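Transcobalamin-1 (Homo sapiens, PDB 4KKI) binds vitamin B12 with femtomolar affinity, protects it from the acidic environment of the stomach, and also recognises other corrinoids. Local coordinates at residues Ser360-Ala365 against Pro384-Ile389; Lys364-Asn369 against Phe373-Glu378. All blocks are in the same frame, centred on the assembly; numbering follows the deposited sequence.

Contact 1: Ser360-Ala365 against Pro384-Ile389; sequences SVMEKA and PYITCI
Ile-386, the first residue of 384-389 to touch 360-365, meets Met-362 tip to tip. Its CD1 lies 3.7 Å from CE of Met-362 and only slightly farther from SD, and its CG1 comes close behind to the same two atoms. The other branch of the isoleucine, CG2, comes only to the margin of contact with the methyl, so the CG1-CD1 arm carries most of the touch. Met-362 leaves the helix with CG opposite its carbonyl carbon (chi1 -62°); the extended part of the chain carries SD to the strand, and the bend at the last torsion (chi3 59°) turns CE on toward Ile-386 and Ile-389. The CA atoms of Met-362 and Ile-386 are 10.2 Å apart. Shortening Ile-386 to an alanine would probably open a gap in front of the thioether and leave the methionine methyl freer to turn. The backbone of Ile-386 faces another partner, since its carbonyl O accepts a hydrogen bond from cyanocobalamin; Met-362 therefore packs as a second-shell residue behind one that binds the vitamin. In the C-terminal domain the helix follows the hairpin 333-341/345-353, and strand 384-389 lies in a small antiparallel sheet that comes before strand 400-406. The order is consistent with a beta-grasp-like fold, as in relatives of ubiquitin. Further along, Thr-387 and Cys-388 both face Thr-376 on the adjacent strand, forming a classic beta bulge, and Cys-388 is joined to Cys-393 by a disulfide. Past the bulge, Ile-389 turns its side chain back to the helix. Its CD1 reaches CE of Met-362 at 4.4 Å, a looser touch than that of Ile-386, and the same residue packs on Val-340 and Val-428 of the larger sheet. Tyr-338 and Phe-375 also lie against Met-362.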
loop_
_atom_site.group_PDB
_atom_site.type_symbol
_atom_site.label_atom_id
_atom_site.label_comp_id
_atom_site.label_asym_id
_atom_site.label_seq_id
_atom_site.Cartn_x
_atom_site.Cartn_y
_atom_site.Cartn_z
ATOM N N SER A 360 -16.031 10.904 -13.206
ATOM C CA SER A 360 -17.057 11.314 -14.156
ATOM C C SER A 360 -17.412 12.785 -13.959
ATOM O O SER A 360 -17.652 13.512 -14.925
ATOM C CB SER A 360 -18.305 10.438 -14.013
ATOM O OG SER A 360 -17.999 9.075 -14.256
ATOM N N VAL A 361 -17.435 13.216 -12.702
ATOM C CA VAL A 361 -17.682 14.613 -12.365
ATOM C C VAL A 361 -16.604 15.501 -12.973
ATOM O O VAL A 361 -16.903 16.526 -13.589
ATOM C CB VAL A 361 -17.723 14.820 -10.836
ATOM C CG1 VAL A 361 -17.705 16.302 -10.490
ATOM C CG2 VAL A 361 -18.948 14.139 -10.242
ATOM N N MET A 362 -15.351 15.090 -12.804
ATOM C CA MET A 362 -14.212 15.837 -13.332
ATOM C C MET A 362 -14.287 15.967 -14.850
ATOM O O MET A 362 -14.002 17.027 -15.405
ATOM C CB MET A 362 -12.898 15.164 -12.928
ATOM C CG MET A 362 -12.669 15.093 -11.426
ATOM S SD MET A 362 -11.079 14.360 -10.993
ATOM C CE MET A 362 -9.955 15.484 -11.821
ATOM N N GLU A 363 -14.678 14.882 -15.511
ATOM C CA GLU A 363 -14.755 14.854 -16.968
ATOM C C GLU A 363 -15.868 15.749 -17.512
ATOM O O GLU A 363 -15.715 16.364 -18.568
ATOM C CB GLU A 363 -14.922 13.418 -17.468
ATOM C CG GLU A 363 -13.696 12.548 -17.233
ATOM C CD GLU A 363 -13.895 11.118 -17.694
ATOM O OE1 GLU A 363 -15.058 10.716 -17.900
ATOM O OE2 GLU A 363 -12.886 10.399 -17.852
ATOM N N LYS A 364 -16.985 15.817 -16.794
ATOM C CA LYS A 364 -18.076 16.705 -17.180
ATOM C C LYS A 364 -17.657 18.163 -17.049
ATOM O O LYS A 364 -17.964 18.986 -17.910
ATOM C CB LYS A 364 -19.329 16.439 -16.343
ATOM C CG LYS A 364 -20.327 15.504 -17.005
ATOM C CD LYS A 364 -20.776 16.048 -18.356
ATOM C CE LYS A 364 -21.470 17.396 -18.214
ATOM N NZ LYS A 364 -21.786 18.005 -19.536
ATOM N N ALA A 365 -16.949 18.474 -15.968
ATOM C CA ALA A 365 -16.461 19.826 -15.743
ATOM C C ALA A 365 -15.429 20.209 -16.800
ATOM O O ALA A 365 -15.368 21.361 -17.231
ATOM C CB ALA A 365 -15.875 19.956 -14.346
ATOM N N PRO A 384 -7.084 5.225 -11.972
ATOM C CA PRO A 384 -6.870 6.594 -12.457
ATOM C C PRO A 384 -6.294 7.502 -11.376
ATOM O O PRO A 384 -6.905 7.678 -10.323
ATOM C CB PRO A 384 -8.283 7.059 -12.830
ATOM C CG PRO A 384 -9.045 5.802 -13.074
ATOM C CD PRO A 384 -8.490 4.809 -12.100
ATOM N N TYR A 385 -5.124 8.071 -11.643
ATOM C CA TYR A 385 -4.466 8.962 -10.700
ATOM C C TYR A 385 -4.373 10.360 -11.300
ATOM O O TYR A 385 -3.918 10.526 -12.432
ATOM C CB TYR A 385 -3.068 8.434 -10.359
ATOM C CG TYR A 385 -2.295 9.291 -9.379
ATOM C CD1 TYR A 385 -2.507 9.178 -8.009
ATOM C CD2 TYR A 385 -1.346 10.204 -9.823
ATOM C CE1 TYR A 385 -1.803 9.959 -7.110
ATOM C CE2 TYR A 385 -0.636 10.990 -8.930
ATOM C CZ TYR A 385 -0.868 10.862 -7.573
ATOM O OH TYR A 385 -0.166 11.639 -6.680
ATOM N N ILE A 386 -4.811 11.363 -10.542
ATOM C CA ILE A 386 -4.795 12.744 -11.016
ATOM C C ILE A 386 -3.425 13.383 -10.812
ATOM O O ILE A 386 -2.997 13.615 -9.680
ATOM C CB ILE A 386 -5.864 13.604 -10.312
ATOM C CG1 ILE A 386 -7.235 12.927 -10.389
ATOM C CG2 ILE A 386 -5.909 15.001 -10.919
ATOM C CD1 ILE A 386 -7.671 12.586 -11.800
ATOM N N THR A 387 -2.743 13.667 -11.917
ATOM C CA THR A 387 -1.397 14.228 -11.864
ATOM C C THR A 387 -1.400 15.736 -12.071
ATOM O O THR A 387 -0.711 16.470 -11.361
ATOM C CB THR A 387 -0.473 13.586 -12.918
ATOM O OG1 THR A 387 -1.003 13.817 -14.228
ATOM C CG2 THR A 387 -0.349 12.086 -12.683
ATOM N N CYS A 388 -2.174 16.198 -13.048
ATOM C CA CYS A 388 -2.181 17.614 -13.394
ATOM C C CYS A 388 -3.590 18.162 -13.576
ATOM O O CYS A 388 -4.479 17.470 -14.071
ATOM C CB CYS A 388 -1.383 17.863 -14.677
ATOM S SG CYS A 388 0.227 17.047 -14.770
ATOM N N ILE A 389 -3.778 19.410 -13.162
ATOM C CA ILE A 389 -4.974 20.178 -13.486
ATOM C C ILE A 389 -4.531 21.577 -13.898
ATOM O O ILE A 389 -3.681 22.176 -13.235
ATOM C CB ILE A 389 -5.941 20.270 -12.291
ATOM C CG1 ILE A 389 -6.418 18.877 -11.880
ATOM C CG2 ILE A 389 -7.134 21.151 -12.630
ATOM C CD1 ILE A 389 -7.445 18.886 -10.781
#

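Contact 2: Lys364-Asn369 against Phe373-Glu378; sequences KAQKMN and FGFTME. With NAG (2-acetamido-2-deoxy-beta-D-glucopyranose), chain D.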
loop_
_atom_site.group_PDB
_atom_site.type_symbol
_atom_site.label_atom_id
_atom_site.label_comp_id
_atom_site.label_asym_id
_atom_site.label_seq_id
_atom_site.Cartn_x
_atom_site.Cartn_y
_atom_site.Cartn_z
ATOM N N LYS A 364 -16.985 15.817 -16.794
ATOM C CA LYS A 364 -18.076 16.705 -17.180
ATOM C C LYS A 364 -17.657 18.163 -17.049
ATOM O O LYS A 364 -17.964 18.986 -17.910
ATOM C CB LYS A 364 -19.329 16.439 -16.343
ATOM C CG LYS A 364 -20.327 15.504 -17.005
ATOM C CD LYS A 364 -20.776 16.048 -18.356
ATOM C CE LYS A 364 -21.470 17.396 -18.214
ATOM N NZ LYS A 364 -21.786 18.005 -19.536
ATOM N N ALA A 365 -16.949 18.474 -15.968
ATOM C CA ALA A 365 -16.461 19.826 -15.743
ATOM C C ALA A 365 -15.429 20.209 -16.800
ATOM O O ALA A 365 -15.368 21.361 -17.231
ATOM C CB ALA A 365 -15.875 19.956 -14.346
ATOM N N GLN A 366 -14.623 19.235 -17.217
ATOM C CA GLN A 366 -13.616 19.468 -18.249
ATOM C C GLN A 366 -14.276 19.849 -19.571
ATOM O O GLN A 366 -13.766 20.689 -20.311
ATOM C CB GLN A 366 -12.730 18.232 -18.435
ATOM C CG GLN A 366 -11.600 18.424 -19.437
ATOM C CD GLN A 366 -10.655 17.236 -19.491
ATOM O OE1 GLN A 366 -9.439 17.399 -19.597
ATOM N NE2 GLN A 366 -11.212 16.033 -19.423
ATOM N N LYS A 367 -15.416 19.227 -19.858
ATOM C CA LYS A 367 -16.170 19.536 -21.068
ATOM C C LYS A 367 -16.788 20.929 -21.005
ATOM O O LYS A 367 -16.817 21.646 -22.005
ATOM C CB LYS A 367 -17.252 18.481 -21.322
ATOM C CG LYS A 367 -16.727 17.156 -21.870
ATOM C CD LYS A 367 -17.019 16.995 -23.364
ATOM C CE LYS A 367 -16.210 17.963 -24.221
ATOM N NZ LYS A 367 -16.533 17.842 -25.672
ATOM N N MET A 368 -17.275 21.308 -19.826
ATOM C CA MET A 368 -17.867 22.628 -19.624
ATOM C C MET A 368 -16.829 23.726 -19.822
ATOM O O MET A 368 -17.140 24.804 -20.332
ATOM C CB MET A 368 -18.477 22.741 -18.225
ATOM C CG MET A 368 -19.608 21.763 -17.946
ATOM S SD MET A 368 -20.213 21.870 -16.249
ATOM C CE MET A 368 -21.390 20.520 -16.217
ATOM N N ASN A 369 -15.598 23.431 -19.416
ATOM C CA ASN A 369 -14.503 24.386 -19.454
ATOM C C ASN A 369 -13.137 23.721 -19.367
ATOM O O ASN A 369 -12.688 23.376 -18.279
ATOM C CB ASN A 369 -14.639 25.360 -18.294
ATOM C CG ASN A 369 -13.989 26.681 -18.580
ATOM O OD1 ASN A 369 -12.858 26.742 -19.047
ATOM N ND2 ASN A 369 -14.706 27.751 -18.304
ATOM N N PHE A 373 -11.144 23.474 -15.847
ATOM C CA PHE A 373 -11.358 22.138 -15.305
ATOM C C PHE A 373 -10.670 21.043 -16.120
ATOM O O PHE A 373 -10.912 19.857 -15.906
ATOM C CB PHE A 373 -12.855 21.857 -15.169
ATOM C CG PHE A 373 -13.546 22.745 -14.173
ATOM C CD1 PHE A 373 -13.037 22.897 -12.892
ATOM C CD2 PHE A 373 -14.695 23.438 -14.518
ATOM C CE1 PHE A 373 -13.668 23.713 -11.970
ATOM C CE2 PHE A 373 -15.330 24.260 -13.601
ATOM C CZ PHE A 373 -14.815 24.397 -12.325
ATOM N N GLY A 374 -9.813 21.446 -17.052
ATOM C CA GLY A 374 -9.033 20.492 -17.821
ATOM C C GLY A 374 -7.976 19.843 -16.949
ATOM O O GLY A 374 -7.233 20.530 -16.246
ATOM N N PHE A 375 -7.904 18.519 -16.988
ATOM C CA PHE A 375 -6.970 17.802 -16.129
ATOM C C PHE A 375 -6.192 16.721 -16.865
ATOM O O PHE A 375 -6.561 16.303 -17.963
ATOM C CB PHE A 375 -7.698 17.198 -14.921
ATOM C CG PHE A 375 -8.615 16.057 -15.267
ATOM C CD1 PHE A 375 -9.904 16.297 -15.719
ATOM C CD2 PHE A 375 -8.193 14.744 -15.128
ATOM C CE1 PHE A 375 -10.751 15.248 -16.034
ATOM C CE2 PHE A 375 -9.035 13.691 -15.441
ATOM C CZ PHE A 375 -10.315 13.943 -15.895
ATOM N N THR A 376 -5.106 16.276 -16.241
ATOM C CA THR A 376 -4.301 15.189 -16.770
ATOM C C THR A 376 -4.265 14.042 -15.768
ATOM O O THR A 376 -3.918 14.231 -14.602
ATOM C CB THR A 376 -2.859 15.640 -17.065
ATOM O OG1 THR A 376 -2.874 16.719 -18.009
ATOM C CG2 THR A 376 -2.042 14.487 -17.629
ATOM N N MET A 377 -4.638 12.853 -16.226
ATOM C CA MET A 377 -4.594 11.672 -15.383
ATOM C C MET A 377 -3.705 10.597 -15.987
ATOM O O MET A 377 -3.571 10.498 -17.207
ATOM C CB MET A 377 -5.999 11.112 -15.168
ATOM C CG MET A 377 -6.740 10.810 -16.454
ATOM S SD MET A 377 -7.950 9.497 -16.233
ATOM C CE MET A 377 -6.860 8.087 -16.040
ATOM N N GLU A 378 -3.101 9.790 -15.125
ATOM C CA GLU A 378 -2.308 8.657 -15.571
ATOM C C GLU A 378 -2.884 7.367 -15.001
ATOM O O GLU A 378 -3.400 7.345 -13.883
ATOM C CB GLU A 378 -0.846 8.822 -15.155
ATOM C CG GLU A 378 -0.167 10.048 -15.750
ATOM C CD GLU A 378 1.298 10.147 -15.368
ATOM O OE1 GLU A 378 1.875 9.120 -14.956
ATOM O OE2 GLU A 378 1.870 11.252 -15.478
HETATM C C1 NAG D . -14.228 29.104 -18.540
HETATM C C2 NAG D . -14.271 29.955 -19.832
HETATM C C3 NAG D . -13.857 31.410 -19.682
HETATM C C4 NAG D . -14.234 31.975 -18.332
HETATM C C5 NAG D . -13.721 31.056 -17.258
HETATM C C6 NAG D . -13.964 31.658 -15.892
HETATM C C7 NAG D . -13.971 28.491 -21.706
HETATM C C8 NAG D . -13.007 27.696 -22.527
HETATM N N2 NAG D . -13.437 29.315 -20.819
HETATM O O3 NAG D . -14.530 32.160 -20.690
HETATM O O4 NAG D . -13.641 33.257 -18.184
HETATM O O5 NAG D . -14.485 29.872 -17.369
HETATM O O6 NAG D . -15.343 31.993 -15.790
HETATM O O7 NAG D . -15.172 28.387 -21.843
HETATM O O HOH W 1 -8.427 14.012 -19.417
#
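The side-chain amide of Gln-366 approaches the ring of Phe-375 obliquely, its plane turned 24° from that of the ring, with NE2 3.5 Å from CE1. A water lies over one face of this ring, displaced toward the rim, and the carbonyl O of Phe-373 sits in plane at its edge. The second ring, that of Phe-373, receives the carbonyl O of Ala-365 at its edge, near the ring plane. The methyl of Ala-365 packs beside the root of this ring, CB to CG 3.6 Å, and CB of Asn-369 comes in obliquely near CD2. Beyond the two segments Tyr-338 meets the same aromatic ring.

All this happens at a helix-to-strand turn, where helix 358-368 ends, the short helix 370-373 intervenes and strand 375-379 begins. Across it reaches Gln-366, with CG opposite its backbone N, an extended chain (chi1 -177°) that carries the amide to Phe-375. Its CG passes CA of Gly-374 before OE1 accepts the backbone N-H of Phe-375 at 3.2 Å. That donor stands well above the carbonyl plane, 59° out of it. The water adds a second link between the side chain and the strand: it donates to the carbonyl O of Phe-375 and accepts a weak bond from NE2 of Gln-366.

Asn-369 is the N-cap of the short helix, and its carbonyl O accepts the N-H of Phe-373 at 2.9 Å. Its side-chain amide is both cap and glycan attachment point: OD1 receives weak hydrogen bonds from the backbone N of Thr-371 and of Ile-372, while ND2 is bonded covalently to C1 of an N-acetylglucosamine at 1.5 Å, with Thr-371 completing the glycosylation sequon.

In the fold
Both contacts lie in the globular C-terminal beta domain, their centres about 5 Å apart, and both start from helix 358-368, sharing Lys-364 and Ala-365. Along the chain the helix is followed by the short helix 370-373, then strand 375-379 of contact 2 and strand 384-389 of contact 1. These two strands are antiparallel neighbours in one small sheet, joined through backbone pairs such as Tyr-385 with Glu-378. One helix is thereby tied to both strands, by its C-terminal turn in contact 2 and by its middle in contact 1. The pair spans the distance from a glycosylated helix end to the strand that binds cyanocobalamin.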